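Local coordinates for metallocarboxypeptidase (Trypanosoma cruzi, PDB 3DWC) that acts as a metal-dependent carboxypeptidase of the M32 family, removing the C-terminal amino acid from peptides, probably with broad specificity but sparing proline, at the interface of chains A and B. Coordinates in Å, arbitrary orientation; residue numbers count along the deposited sequence, not the author numbering. Chains: chain A/B, Metallocarboxypeptidase.

Contact 1: the interface of chains A and B. Residues chain A 15, 18-19, 22; chain B 44-45, 48.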
ATOM      1  N   LYS A  15      11.799   1.053 -16.347  1.00 34.22           N
ATOM      2  CA  LYS A  15      10.739   2.025 -16.195  1.00 34.99           C
ATOM      3  C   LYS A  15       9.408   1.304 -15.963  1.00 33.80           C
ATOM      4  O   LYS A  15       8.751   1.492 -14.945  1.00 33.51           O
ATOM      5  CB  LYS A  15      10.726   2.919 -17.434  1.00 34.53           C
ATOM      6  CG  LYS A  15       9.784   4.070 -17.386  1.00 38.06           C
ATOM      7  CD  LYS A  15      10.134   5.125 -18.483  1.00 38.91           C
ATOM      8  CE  LYS A  15       9.771   4.602 -19.858  1.00 43.28           C
ATOM      9  NZ  LYS A  15       9.590   5.750 -20.848  1.00 43.02           N
ATOM     10  N   ARG A  18       9.238  -0.328 -12.636  1.00 35.31           N
ATOM     11  CA  ARG A  18       8.955   0.654 -11.602  1.00 35.69           C
ATOM     12  C   ARG A  18       7.480   0.975 -11.531  1.00 35.71           C
ATOM     13  O   ARG A  18       6.907   0.963 -10.443  1.00 36.66           O
ATOM     14  CB  ARG A  18       9.745   1.949 -11.861  1.00 35.59           C
ATOM     15  CG  ARG A  18      11.293   1.801 -11.777  1.00 35.23           C
ATOM     16  CD  ARG A  18      11.771   0.889 -10.688  1.00 34.68           C
ATOM     17  NE  ARG A  18      13.244   0.820 -10.699  1.00 32.02           N
ATOM     18  CZ  ARG A  18      13.933  -0.027  -9.968  1.00 34.17           C
ATOM     19  NH1 ARG A  18      13.321  -0.852  -9.154  1.00 36.20           N
ATOM     20  NH2 ARG A  18      15.261  -0.062 -10.050  1.00 34.93           N
ATOM     21  N   TYR A  19       6.865   1.217 -12.688  1.00 35.84           N
ATOM     22  CA  TYR A  19       5.414   1.367 -12.788  1.00 35.84           C
ATOM     23  C   TYR A  19       4.658   0.126 -12.257  1.00 36.40           C
ATOM     24  O   TYR A  19       3.645   0.262 -11.530  1.00 36.07           O
ATOM     25  CB  TYR A  19       4.942   1.730 -14.220  1.00 37.89           C
ATOM     26  CG  TYR A  19       5.529   3.003 -14.887  1.00 38.00           C
ATOM     27  CD1 TYR A  19       5.802   4.139 -14.172  1.00 41.14           C
ATOM     28  CD2 TYR A  19       5.778   3.046 -16.267  1.00 44.05           C
ATOM     29  CE1 TYR A  19       6.343   5.278 -14.771  1.00 39.39           C
ATOM     30  CE2 TYR A  19       6.292   4.196 -16.894  1.00 41.22           C
ATOM     31  CZ  TYR A  19       6.596   5.319 -16.122  1.00 43.21           C
ATOM     32  OH  TYR A  19       7.135   6.517 -16.697  1.00 42.47           O
ATOM     33  N   MET A  22       4.115  -0.148  -8.517  1.00 33.64           N
ATOM     34  CA  MET A  22       3.047   0.659  -7.984  1.00 34.82           C
ATOM     35  C   MET A  22       1.719  -0.054  -8.167  1.00 33.51           C
ATOM     36  O   MET A  22       0.899  -0.098  -7.263  1.00 32.72           O
ATOM     37  CB  MET A  22       3.030   2.023  -8.677  1.00 34.72           C
ATOM     38  CG  MET A  22       4.259   2.873  -8.350  1.00 36.28           C
ATOM     39  SD  MET A  22       4.128   3.356  -6.604  1.00 41.60           S
ATOM     40  CE  MET A  22       5.552   4.323  -6.380  1.00 39.26           C
TER
ATOM     41  N   ALA B  44      12.988   3.489  -5.648  1.00 24.94           N
ATOM     42  CA  ALA B  44      13.157   3.493  -7.124  1.00 25.17           C
ATOM     43  C   ALA B  44      11.810   3.709  -7.860  1.00 26.11           C
ATOM     44  O   ALA B  44      11.691   4.497  -8.829  1.00 27.70           O
ATOM     45  CB  ALA B  44      13.851   2.232  -7.552  1.00 25.22           C
ATOM     46  N   ALA B  45      10.757   3.098  -7.338  1.00 26.21           N
ATOM     47  CA  ALA B  45       9.441   3.173  -7.965  1.00 24.83           C
ATOM     48  C   ALA B  45       8.807   4.537  -7.750  1.00 25.10           C
ATOM     49  O   ALA B  45       8.256   5.127  -8.674  1.00 24.19           O
ATOM     50  CB  ALA B  45       8.555   2.062  -7.435  1.00 24.14           C
ATOM     51  N   GLU B  48      10.609   7.110 -10.037  1.00 25.34           N
ATOM     52  CA  GLU B  48      10.209   7.028 -11.423  1.00 26.58           C
ATOM     53  C   GLU B  48       8.839   7.674 -11.622  1.00 26.34           C
ATOM     54  O   GLU B  48       8.620   8.430 -12.556  1.00 26.11           O
ATOM     55  CB  GLU B  48      10.189   5.572 -11.918  1.00 26.58           C
ATOM     56  CG  GLU B  48       9.970   5.464 -13.420  1.00 26.90           C
ATOM     57  CD  GLU B  48      11.081   6.117 -14.243  1.00 29.52           C
ATOM     58  OE1 GLU B  48      10.779   6.858 -15.185  1.00 34.00           O
ATOM     59  OE2 GLU B  48      12.242   5.943 -13.930  1.00 30.01           O
TER
HETATM   60  O   HOH W   1       8.672   8.091 -15.727  1.00 31.67           O
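The side chain of A:Arg18 lies across B:Ala44, while B:Ala45 packs against the arginine backbone, where helix 4-32 of chain A packs on helix 39-57 of chain B. The methyl of B:Ala44 sits over the centre of one face of the A:Arg18 guanidinium, with CB 3.3 Å from CZ, and packs against it by van der Waals contact. Next to it the CB of B:Ala45 sits 3.6 Å from the backbone O of A:Arg18, and the methyl end of A:Met22, its CE, reaches the backbone C of B:Ala45 at 3.5 Å. The stem of A:Arg18 turns at chi2 (-39°) and passes B:Glu48 at about a right angle, CB to CB 3.6 Å. In B:Glu48, CG is anti to the backbone N (chi1 -172°), which sets it against CE1 of the A:Tyr19 ring at 3.9 Å; the bend at chi2 then turns the carboxylate toward A:Lys15. There the contact is made by the aliphatic part of the lysine: CG lies 3.7 Å from OE1, whereas the NZ ammonium is 5.9 Å from that oxygen, too far for a salt bridge, though opposite charges at that distance may still attract weakly. At the rim a water bridges the chains. It joins the phenol OH of A:Tyr19 to both the backbone O and the carboxylate OE1 of B:Glu48, the last at a short 2.5 Å.

Contact 2: the interface of chains A and B. Residues chain A 22-23, 26, 41-42, 45-46, 48-49; chain B 18, 21-22.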
ATOM      1  N   MET A  22       4.115  -0.148  -8.517  1.00 33.64           N
ATOM      2  CA  MET A  22       3.047   0.659  -7.984  1.00 34.82           C
ATOM      3  C   MET A  22       1.719  -0.054  -8.167  1.00 33.51           C
ATOM      4  O   MET A  22       0.899  -0.098  -7.263  1.00 32.72           O
ATOM      5  CB  MET A  22       3.030   2.023  -8.677  1.00 34.72           C
ATOM      6  CG  MET A  22       4.259   2.873  -8.350  1.00 36.28           C
ATOM      7  SD  MET A  22       4.128   3.356  -6.604  1.00 41.60           S
ATOM      8  CE  MET A  22       5.552   4.323  -6.380  1.00 39.26           C
ATOM      9  N   LEU A  23       1.492  -0.587  -9.355  1.00 34.31           N
ATOM     10  CA  LEU A  23       0.268  -1.345  -9.621  1.00 34.92           C
ATOM     11  C   LEU A  23       0.092  -2.566  -8.766  1.00 33.40           C
ATOM     12  O   LEU A  23      -1.030  -2.862  -8.362  1.00 34.79           O
ATOM     13  CB  LEU A  23       0.208  -1.846 -11.059  1.00 36.11           C
ATOM     14  CG  LEU A  23      -0.388  -0.999 -12.125  1.00 39.37           C
ATOM     15  CD1 LEU A  23      -0.414  -1.894 -13.425  1.00 44.72           C
ATOM     16  CD2 LEU A  23      -1.818  -0.514 -11.719  1.00 41.21           C
ATOM     17  N   ALA A  26      -0.790  -1.416  -5.238  1.00 30.36           N
ATOM     18  CA  ALA A  26      -2.203  -0.989  -5.273  1.00 30.91           C
ATOM     19  C   ALA A  26      -3.172  -2.173  -5.302  1.00 31.02           C
ATOM     20  O   ALA A  26      -4.254  -2.168  -4.659  1.00 30.76           O
ATOM     21  CB  ALA A  26      -2.422  -0.090  -6.483  1.00 31.46           C
ATOM     22  N   ALA A  41     -11.643   5.671  -6.250  1.00 31.59           N
ATOM     23  CA  ALA A  41     -10.369   6.343  -6.448  1.00 31.56           C
ATOM     24  C   ALA A  41      -9.238   5.368  -6.736  1.00 31.07           C
ATOM     25  O   ALA A  41      -8.357   5.640  -7.525  1.00 31.20           O
ATOM     26  CB  ALA A  41     -10.039   7.190  -5.224  1.00 32.70           C
ATOM     27  N   ARG A  42      -9.258   4.204  -6.100  1.00 30.88           N
ATOM     28  CA  ARG A  42      -8.210   3.211  -6.327  1.00 30.47           C
ATOM     29  C   ARG A  42      -8.333   2.634  -7.738  1.00 30.67           C
ATOM     30  O   ARG A  42      -7.358   2.478  -8.415  1.00 28.93           O
ATOM     31  CB  ARG A  42      -8.327   2.089  -5.311  1.00 30.75           C
ATOM     32  CG  ARG A  42      -7.357   0.898  -5.533  1.00 31.36           C
ATOM     33  CD  ARG A  42      -5.885   1.311  -5.461  1.00 31.36           C
ATOM     34  NE  ARG A  42      -5.612   1.964  -4.190  1.00 30.69           N
ATOM     35  CZ  ARG A  42      -5.363   1.333  -3.040  1.00 31.67           C
ATOM     36  NH1 ARG A  42      -5.361   0.011  -2.965  1.00 30.10           N
ATOM     37  NH2 ARG A  42      -5.180   2.039  -1.941  1.00 30.05           N
ATOM     38  N   ALA A  45      -7.140   5.181 -10.293  1.00 32.76           N
ATOM     39  CA  ALA A  45      -5.676   5.328 -10.260  1.00 33.87           C
ATOM     40  C   ALA A  45      -4.982   4.182 -10.957  1.00 34.25           C
ATOM     41  O   ALA A  45      -4.043   4.406 -11.723  1.00 33.52           O
ATOM     42  CB  ALA A  45      -5.101   5.509  -8.792  1.00 33.45           C
ATOM     43  N   MET A  46      -5.442   2.964 -10.709  1.00 34.67           N
ATOM     44  CA  MET A  46      -4.795   1.816 -11.293  1.00 35.73           C
ATOM     45  C   MET A  46      -4.973   1.851 -12.815  1.00 35.00           C
ATOM     46  O   MET A  46      -4.045   1.569 -13.550  1.00 33.83           O
ATOM     47  CB  MET A  46      -5.343   0.513 -10.711  1.00 35.85           C
ATOM     48  CG  MET A  46      -5.093   0.385  -9.255  1.00 37.51           C
ATOM     49  SD  MET A  46      -5.710  -1.132  -8.544  1.00 39.35           S
ATOM     50  CE  MET A  46      -4.605  -2.327  -9.324  1.00 41.98           C
ATOM     51  N   GLU A  48      -5.407   4.576 -14.796  1.00 35.04           N
ATOM     52  CA  GLU A  48      -4.542   5.570 -15.384  1.00 35.40           C
ATOM     53  C   GLU A  48      -3.107   5.068 -15.503  1.00 36.40           C
ATOM     54  O   GLU A  48      -2.458   5.295 -16.511  1.00 35.91           O
ATOM     55  CB  GLU A  48      -4.588   6.870 -14.613  1.00 35.58           C
ATOM     56  CG  GLU A  48      -3.924   8.047 -15.312  1.00 37.26           C
ATOM     57  CD  GLU A  48      -4.642   8.432 -16.591  1.00 40.79           C
ATOM     58  OE1 GLU A  48      -3.944   8.695 -17.566  1.00 43.20           O
ATOM     59  OE2 GLU A  48      -5.896   8.474 -16.609  1.00 42.82           O
ATOM     60  N   LEU A  49      -2.620   4.346 -14.499  1.00 36.85           N
ATOM     61  CA  LEU A  49      -1.245   3.855 -14.540  1.00 37.10           C
ATOM     62  C   LEU A  49      -1.096   2.715 -15.563  1.00 36.90           C
ATOM     63  O   LEU A  49      -0.156   2.727 -16.359  1.00 35.95           O
ATOM     64  CB  LEU A  49      -0.809   3.420 -13.150  1.00 37.30           C
ATOM     65  CG  LEU A  49       0.676   3.016 -13.005  1.00 37.98           C
ATOM     66  CD1 LEU A  49       1.643   4.123 -13.458  1.00 39.08           C
ATOM     67  CD2 LEU A  49       0.953   2.700 -11.537  1.00 38.97           C
TER
ATOM     68  N   ARG B  18      -4.384  11.072 -10.250  1.00 27.47           N
ATOM     69  CA  ARG B  18      -4.331   9.620 -10.252  1.00 28.30           C
ATOM     70  C   ARG B  18      -2.967   9.096  -9.972  1.00 29.29           C
ATOM     71  O   ARG B  18      -2.809   8.104  -9.250  1.00 30.04           O
ATOM     72  CB  ARG B  18      -4.775   9.033 -11.595  1.00 28.68           C
ATOM     73  CG  ARG B  18      -6.207   9.288 -12.009  1.00 29.07           C
ATOM     74  CD  ARG B  18      -7.185   9.253 -10.858  1.00 31.61           C
ATOM     75  NE  ARG B  18      -8.542   9.588 -11.340  1.00 28.30           N
ATOM     76  CZ  ARG B  18      -9.591   9.688 -10.538  1.00 31.30           C
ATOM     77  NH1 ARG B  18      -9.446   9.502  -9.242  1.00 28.55           N
ATOM     78  NH2 ARG B  18     -10.793  10.002 -11.030  1.00 31.90           N
ATOM     79  N   HIS B  21      -2.249   9.607  -6.254  1.00 28.34           N
ATOM     80  CA  HIS B  21      -2.820   8.492  -5.497  1.00 28.23           C
ATOM     81  C   HIS B  21      -1.814   7.353  -5.251  1.00 27.72           C
ATOM     82  O   HIS B  21      -1.605   6.940  -4.116  1.00 27.47           O
ATOM     83  CB  HIS B  21      -4.037   7.988  -6.206  1.00 27.46           C
ATOM     84  CG  HIS B  21      -4.676   6.798  -5.565  1.00 28.67           C
ATOM     85  ND1 HIS B  21      -5.832   6.886  -4.803  1.00 26.07           N
ATOM     86  CD2 HIS B  21      -4.376   5.478  -5.652  1.00 26.61           C
ATOM     87  CE1 HIS B  21      -6.184   5.668  -4.421  1.00 29.37           C
ATOM     88  NE2 HIS B  21      -5.318   4.799  -4.917  1.00 27.95           N
ATOM     89  N   MET B  22      -1.196   6.862  -6.312  1.00 27.50           N
ATOM     90  CA  MET B  22      -0.117   5.853  -6.196  1.00 28.33           C
ATOM     91  C   MET B  22       1.032   6.230  -5.272  1.00 27.92           C
ATOM     92  O   MET B  22       1.450   5.445  -4.428  1.00 26.45           O
ATOM     93  CB  MET B  22       0.423   5.551  -7.580  1.00 28.64           C
ATOM     94  CG  MET B  22      -0.626   4.893  -8.514  1.00 32.84           C
ATOM     95  SD  MET B  22      -1.124   3.263  -7.849  1.00 39.02           S
ATOM     96  CE  MET B  22      -2.306   2.700  -9.013  1.00 33.49           C
TER
HETATM   97  O   HOH W   2      -7.375   8.419  -7.570  1.00 13.89           O
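B:His21 and A:Arg42 meet because both send CG anti to their own backbone N. In B:His21 (chi1 177°) this swings the imidazole onto helix 39-58 of chain A, while A:Arg42 folds back on itself at chi2 and chi3 and turns its NE toward the ring. The N-H of NE gives a hydrogen bond to NE2 of B:His21, 2.9 Å long and fairly straight at 156°. Each partner lies nearly in the plane of the other's flat group, although the guanidinium and imidazole planes are themselves 67° apart. With NE2 accepting, a neutral ring would carry its proton on ND1. Another guanidinium nitrogen, NH1, makes a weak hydrogen bond to the backbone O of A:Ala26, which may help to steady the folded arginine. The imidazole is also packed against helix 39-58: the methyl CB of A:Ala45 presses on CD2 at 3.2 Å, a tight fit, and the backbone O of A:Ala41 stands 3.8 Å above one face, toward its rim. That same carbonyl takes part in a water bridge, the water lying in the guanidinium plane of B:Arg18, 2.9 Å from its NH1. Beside the histidine, B:Met22 pushes into chain A and has more of its surface hidden than any other residue of this patch. Its terminal CE rests 3.5 Å from CA of A:Met46, closer than usual for two carbons, and 3.8 Å from CB of A:Ala26. CD2 of A:Leu49 borders its CG at 4.1 Å. The thioether thus plugs the groove between helices 4-32 and 39-58 of chain A, and helix 3-32 of chain B, which carries B:Arg18, B:His21 and B:Met22, lies over that helical pair.

Contact 1 and contact 2 lie about 12 Å apart, measured between the centres of their C-alpha atoms, and share A:Met22. Both use the two N-terminal helices, with the chain roles exchanged: the packing of A:Arg18 on B:Glu48 in contact 1 returns as B:Arg18 on A:Glu48 in contact 2, as the two-fold symmetry demands. Together they form one continuous helical seam that could hold a dimer, although the structure alone does not show that this pairing is the biological one. Their centres are about 24 Å and 23 Å from A:Glu268, the predicted catalytic residue, so neither contact forms part of the catalytic centre.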